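Local coordinates for protein glycoside Hydrolase (Bacteroides uniformis, PDB 5T9X) that probably hydrolyses agarose as a family 16 glycoside hydrolase, in an agarose-degrading pathway acquired by a human gut symbiont, at residues 106-111 against 302-307; 172-177 against 198-203. All blocks are in the same frame, centred on the assembly; numbering follows the deposited sequence.

Interaction 1: residues 106-111 against 302-307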
loop_
_atom_site.group_PDB
_atom_site.type_symbol
_atom_site.label_atom_id
_atom_site.label_comp_id
_atom_site.label_asym_id
_atom_site.label_seq_id
_atom_site.Cartn_x
_atom_site.Cartn_y
_atom_site.Cartn_z
ATOM N N THR A 106 5.233 -6.291 13.806
ATOM C CA THR A 106 5.086 -4.865 13.541
ATOM C C THR A 106 4.534 -4.127 14.736
ATOM O O THR A 106 3.619 -4.600 15.390
ATOM C CB THR A 106 4.110 -4.652 12.367
ATOM O OG1 THR A 106 4.556 -5.446 11.255
ATOM C CG2 THR A 106 3.987 -3.175 11.977
ATOM N N ILE A 107 5.099 -2.973 15.024
ATOM C CA ILE A 107 4.566 -2.065 16.045
ATOM C C ILE A 107 4.674 -0.652 15.457
ATOM O O ILE A 107 5.748 -0.060 15.452
ATOM C CB ILE A 107 5.363 -2.132 17.369
ATOM C CG1 ILE A 107 5.392 -3.556 17.934
ATOM C CG2 ILE A 107 4.783 -1.163 18.404
ATOM C CD1 ILE A 107 6.412 -3.701 19.058
ATOM N N TRP A 108 3.566 -0.128 14.940
ATOM C CA TRP A 108 3.551 1.189 14.341
ATOM C C TRP A 108 3.810 2.260 15.396
ATOM O O TRP A 108 3.420 2.116 16.559
ATOM C CB TRP A 108 2.241 1.432 13.627
ATOM C CG TRP A 108 2.087 0.599 12.376
ATOM C CD1 TRP A 108 3.019 0.391 11.406
ATOM C CD2 TRP A 108 0.917 -0.103 11.949
ATOM N NE1 TRP A 108 2.506 -0.403 10.404
ATOM C CE2 TRP A 108 1.213 -0.708 10.714
ATOM C CE3 TRP A 108 -0.359 -0.262 12.487
ATOM C CZ2 TRP A 108 0.300 -1.468 10.031
ATOM C CZ3 TRP A 108 -1.260 -0.994 11.809
ATOM C CH2 TRP A 108 -0.936 -1.608 10.593
ATOM N N GLN A 109 4.528 3.297 14.964
ATOM C CA GLN A 109 4.928 4.424 15.801
ATOM C C GLN A 109 4.679 5.713 15.035
ATOM O O GLN A 109 5.065 5.816 13.865
ATOM C CB GLN A 109 6.419 4.342 16.109
ATOM C CG GLN A 109 6.858 3.094 16.853
ATOM C CD GLN A 109 6.382 3.074 18.292
ATOM O OE1 GLN A 109 5.589 2.233 18.680
ATOM N NE2 GLN A 109 6.853 4.013 19.079
ATOM N N ARG A 110 4.079 6.703 15.686
ATOM C CA ARG A 110 3.838 8.008 15.046
ATOM C C ARG A 110 5.140 8.684 14.574
ATOM O O ARG A 110 5.207 9.251 13.469
ATOM C CB ARG A 110 3.070 8.951 15.986
ATOM C CG ARG A 110 1.649 8.511 16.270
ATOM C CD ARG A 110 0.890 9.474 17.155
ATOM N NE ARG A 110 -0.420 8.916 17.472
ATOM C CZ ARG A 110 -1.492 8.931 16.673
ATOM N NH1 ARG A 110 -1.458 9.482 15.456
ATOM N NH2 ARG A 110 -2.623 8.370 17.093
ATOM N N ASP A 111 6.174 8.597 15.405
ATOM C CA ASP A 111 7.434 9.278 15.107
ATOM C C ASP A 111 8.261 8.610 14.021
ATOM O O ASP A 111 9.300 9.130 13.674
ATOM C CB ASP A 111 8.272 9.500 16.397
ATOM C CG ASP A 111 8.854 8.206 16.978
ATOM O OD1 ASP A 111 8.882 7.154 16.313
ATOM O OD2 ASP A 111 9.306 8.245 18.129
ATOM N N ASN A 302 1.855 2.436 4.469
ATOM C CA ASN A 302 2.670 1.984 5.599
ATOM C C ASN A 302 3.832 1.082 5.242
ATOM O O ASN A 302 4.025 0.723 4.079
ATOM C CB ASN A 302 1.757 1.298 6.622
ATOM C CG ASN A 302 1.209 -0.056 6.154
ATOM O OD1 ASN A 302 1.789 -0.732 5.335
ATOM N ND2 ASN A 302 0.112 -0.481 6.755
ATOM N N MET A 303 4.593 0.688 6.256
ATOM C CA MET A 303 5.342 -0.561 6.166
ATOM C C MET A 303 4.880 -1.570 7.224
ATOM O O MET A 303 4.341 -1.197 8.258
ATOM C CB MET A 303 6.832 -0.327 6.269
ATOM C CG MET A 303 7.434 0.654 5.273
ATOM S SD MET A 303 9.203 0.996 5.623
ATOM C CE MET A 303 9.917 -0.465 4.908
ATOM N N GLU A 304 5.097 -2.848 6.936
ATOM C CA GLU A 304 4.694 -3.955 7.801
ATOM C C GLU A 304 5.810 -4.996 7.833
ATOM O O GLU A 304 6.363 -5.345 6.803
ATOM C CB GLU A 304 3.411 -4.628 7.275
ATOM C CG GLU A 304 2.164 -3.756 7.314
ATOM C CD GLU A 304 0.901 -4.378 6.696
ATOM O OE1 GLU A 304 0.932 -5.554 6.225
ATOM O OE2 GLU A 304 -0.149 -3.658 6.671
ATOM N N ASP A 305 6.140 -5.477 9.027
ATOM C CA ASP A 305 6.863 -6.740 9.203
ATOM C C ASP A 305 5.810 -7.832 9.336
ATOM O O ASP A 305 5.331 -8.114 10.436
ATOM C CB ASP A 305 7.722 -6.693 10.467
ATOM C CG ASP A 305 8.782 -7.747 10.492
ATOM O OD1 ASP A 305 8.789 -8.643 9.602
ATOM O OD2 ASP A 305 9.624 -7.644 11.407
ATOM N N GLN A 306 5.425 -8.409 8.203
ATOM C CA GLN A 306 4.235 -9.253 8.144
ATOM C C GLN A 306 4.473 -10.596 8.800
ATOM O O GLN A 306 5.547 -11.158 8.644
ATOM C CB GLN A 306 3.800 -9.449 6.706
ATOM C CG GLN A 306 3.184 -8.199 6.107
ATOM C CD GLN A 306 2.919 -8.331 4.621
ATOM O OE1 GLN A 306 3.448 -9.217 3.956
ATOM N NE2 GLN A 306 2.112 -7.427 4.088
ATOM N N SER A 307 3.467 -11.100 9.512
ATOM C CA SER A 307 3.600 -12.295 10.364
ATOM C C SER A 307 4.085 -13.551 9.644
ATOM O O SER A 307 5.064 -14.159 10.048
ATOM C CB SER A 307 2.278 -12.588 11.070
ATOM O OG SER A 307 1.840 -11.432 11.754
#

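Interaction 2: residues 172-177 against 198-203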
loop_
_atom_site.group_PDB
_atom_site.type_symbol
_atom_site.label_atom_id
_atom_site.label_comp_id
_atom_site.label_asym_id
_atom_site.label_seq_id
_atom_site.Cartn_x
_atom_site.Cartn_y
_atom_site.Cartn_z
ATOM N N ASN A 172 14.237 -1.045 0.142
ATOM C CA ASN A 172 15.201 -2.134 -0.040
ATOM C C ASN A 172 15.333 -2.912 1.283
ATOM O O ASN A 172 16.349 -2.857 1.957
ATOM C CB ASN A 172 16.538 -1.576 -0.517
ATOM C CG ASN A 172 17.574 -2.658 -0.855
ATOM O OD1 ASN A 172 17.320 -3.864 -0.878
ATOM N ND2 ASN A 172 18.768 -2.206 -1.105
ATOM N N SER A 173 14.289 -3.672 1.586
ATOM C CA SER A 173 14.026 -4.213 2.904
ATOM C C SER A 173 13.189 -5.481 2.797
ATOM O O SER A 173 12.415 -5.669 1.846
ATOM C CB SER A 173 13.249 -3.176 3.692
ATOM O OG SER A 173 13.185 -3.540 5.058
ATOM N N THR A 174 13.326 -6.373 3.765
ATOM C CA THR A 174 12.387 -7.503 3.829
ATOM C C THR A 174 10.992 -7.064 4.338
ATOM O O THR A 174 10.025 -7.790 4.211
ATOM C CB THR A 174 12.951 -8.642 4.686
ATOM O OG1 THR A 174 13.246 -8.162 6.002
ATOM C CG2 THR A 174 14.202 -9.197 4.050
ATOM N N MET A 175 10.907 -5.881 4.921
ATOM C CA MET A 175 9.621 -5.258 5.245
ATOM C C MET A 175 8.764 -5.079 3.999
ATOM O O MET A 175 9.279 -4.802 2.920
ATOM C CB MET A 175 9.848 -3.862 5.827
ATOM C CG MET A 175 10.661 -3.784 7.120
ATOM S SD MET A 175 9.704 -4.393 8.516
ATOM C CE MET A 175 8.625 -2.991 8.808
ATOM N N ALA A 176 7.455 -5.193 4.169
ATOM C CA ALA A 176 6.508 -4.812 3.133
ATOM C C ALA A 176 6.445 -3.293 3.032
ATOM O O ALA A 176 6.432 -2.619 4.052
ATOM C CB ALA A 176 5.134 -5.361 3.452
ATOM N N SER A 177 6.439 -2.782 1.802
ATOM C CA SER A 177 6.100 -1.377 1.505
ATOM C C SER A 177 4.697 -1.373 0.886
ATOM O O SER A 177 4.456 -2.110 -0.086
ATOM C CB SER A 177 7.099 -0.795 0.516
ATOM O OG SER A 177 8.438 -0.898 0.980
ATOM N N SER A 198 13.788 -6.266 -0.838
ATOM C CA SER A 198 15.121 -6.847 -0.565
ATOM C C SER A 198 15.433 -8.055 -1.435
ATOM O O SER A 198 14.509 -8.736 -1.891
ATOM C CB SER A 198 15.250 -7.229 0.905
ATOM O OG SER A 198 16.338 -8.075 1.111
ATOM N N ASP A 199 16.730 -8.301 -1.673
ATOM C CA ASP A 199 17.183 -9.537 -2.337
ATOM C C ASP A 199 17.061 -10.747 -1.456
ATOM O O ASP A 199 17.019 -11.847 -1.969
ATOM C CB ASP A 199 18.630 -9.460 -2.816
ATOM C CG ASP A 199 18.813 -8.487 -3.978
ATOM O OD1 ASP A 199 17.953 -8.458 -4.905
ATOM O OD2 ASP A 199 19.805 -7.717 -3.962
ATOM N N ARG A 200 17.015 -10.575 -0.137
ATOM C CA ARG A 200 16.786 -11.729 0.734
ATOM C C ARG A 200 15.337 -12.245 0.574
ATOM O O ARG A 200 14.365 -11.560 0.924
ATOM C CB ARG A 200 17.146 -11.407 2.183
ATOM C CG ARG A 200 17.171 -12.642 3.085
ATOM C CD ARG A 200 18.081 -12.464 4.300
ATOM N NE ARG A 200 17.600 -11.425 5.219
ATOM C CZ ARG A 200 16.623 -11.586 6.114
ATOM N NH1 ARG A 200 16.261 -10.574 6.899
ATOM N NH2 ARG A 200 15.983 -12.747 6.225
ATOM N N VAL A 201 15.204 -13.447 0.021
ATOM C CA VAL A 201 13.882 -14.038 -0.270
ATOM C C VAL A 201 13.727 -15.489 0.171
ATOM O O VAL A 201 12.762 -16.165 -0.210
ATOM C CB VAL A 201 13.582 -13.962 -1.785
ATOM C CG1 VAL A 201 13.491 -12.514 -2.240
ATOM C CG2 VAL A 201 14.649 -14.691 -2.599
ATOM N N VAL A 202 14.682 -15.983 0.949
ATOM C CA VAL A 202 14.693 -17.388 1.300
ATOM C C VAL A 202 14.350 -17.437 2.760
ATOM O O VAL A 202 14.961 -16.729 3.572
ATOM C CB VAL A 202 16.059 -18.070 1.043
ATOM C CG1 VAL A 202 15.900 -19.592 1.094
ATOM C CG2 VAL A 202 16.631 -17.672 -0.321
ATOM N N GLY A 203 13.354 -18.261 3.084
ATOM C CA GLY A 203 12.996 -18.542 4.470
ATOM C C GLY A 203 13.998 -19.467 5.123
ATOM O O GLY A 203 15.046 -19.752 4.549
HETATM O O HOH W 1 18.684 -6.130 -0.694
#

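Interaction 1: residues 106-111 against 302-307
Thr106 and Asp305 bring the two backbones closest, CA to CA 5.0 Å, where strand 106-108 and strand 302-304 run roughly antiparallel at 153° with their axes 7.9 Å apart. Both strands pair with strand 140-154 in one sheet of the beta-jelly-roll expected of a GH16 enzyme. The side chains of Thr106 and Trp108 reach the backbone of 302-305. A chi1 of -53° turns Thr106 OG1 to the Asp305 backbone, 2.9 Å from Asp305 O and 2.7 Å from Asp305 N. Pro103 O is a weak hydrogen-bond partner of the same hydroxyl. Asp305 OD2 is hydrogen-bonded to Ser315 OG and Thr147 OG1.

Trp108 meets the strand with its indole edge. Asn302 ND2 approaches CZ2 of Trp108 obliquely at 3.4 Å. Glu304 CG is at the ring edge, 4.0 Å from Trp108 CZ2. The Glu304 carboxylate is gripped at both oxygens: Asn302 ND2 donates to Glu304 OE2, and Gln306 NE2 donates to Glu304 OE1 at 3.1 Å. Both donors come from the anti side, tilted out of the carboxylate plane. Gln306 OE1 bonds Tyr196 OH. The indole N-H is satisfied almost straight on, with Trp108 NE1 2.9 Å from Met303 O and the oxygen in the ring plane.

Interaction 2: residues 172-177 against 198-203
Ser198 sits against Ser173 and begins the contact. Its N donates to Ser173 O at 3.1 Å, but the bond is bent (138°) and the donor lies well above the carbonyl plane. Ser198 CB rests on the same peptide, 3.3 Å from Ser173 C. Asn172 OD1 approaches the serine backbone, 3.7 Å from Ser198 CA. The Ser198 hydroxyl reaches forward along its own chain. OG is anti to the serine N (chi1 165°) and accepts from Arg200 N at 2.9 Å, which makes an ST turn. Thr174 CG2 touches the same oxygen at van der Waals distance.

Asp199 takes part through water. One molecule donates to Asn172 OD1 at 2.7 Å and accepts from Asp199 N. The Asp199 carboxylate forms a salt bridge with Arg248.

Strands 176-182 and 188-195 are antiparallel neighbours in the curled mixed sheet. Residues 172-175 lead into the first strand and 198-203 follow the second, so the contact joins the loops next to the paired strands. Ser173 forms its own ST turn, with OG accepting from Met175 N and also bonded to Asn327.

Arg200 comes next, its chain bent at chi3 (65°). Thr174 CG2 lies 3.7 Å above one face of its guanidinium, toward the rim. The group is fixed by a salt bridge from NE to Glu320 OE2, with hydrogen bonds from NH1 to Ser315 O and NH2 to Gly313 O. Thr174 OG1 bonds Leu314 O, which lies in sequence between those two carbonyls.

In the fold
Both segments of interaction 2 fall between those of interaction 1 in sequence, and the centres of the two contacts are 15 Å apart. They join where strands 298-304 and 176-182 are neighbours in the mixed sheet. A probable hydrogen bond links Ala176 N to Glu304 O at 2.9 Å. Met175 packs on the other contact, its CE 3.5 Å from Asp305 N. Ser315 bonds both Asp305 and Arg200. An imidazole, probably from the crystallisation liquor, lies about 3 Å from the Glu304 side chain between nearest atoms. Gln306 bonds Glu194, which falls in a sequence matching the GH16 signature ExDxxE. Interaction 1 is therefore probably near the substrate cleft. The sodium site uses residues of neither contact.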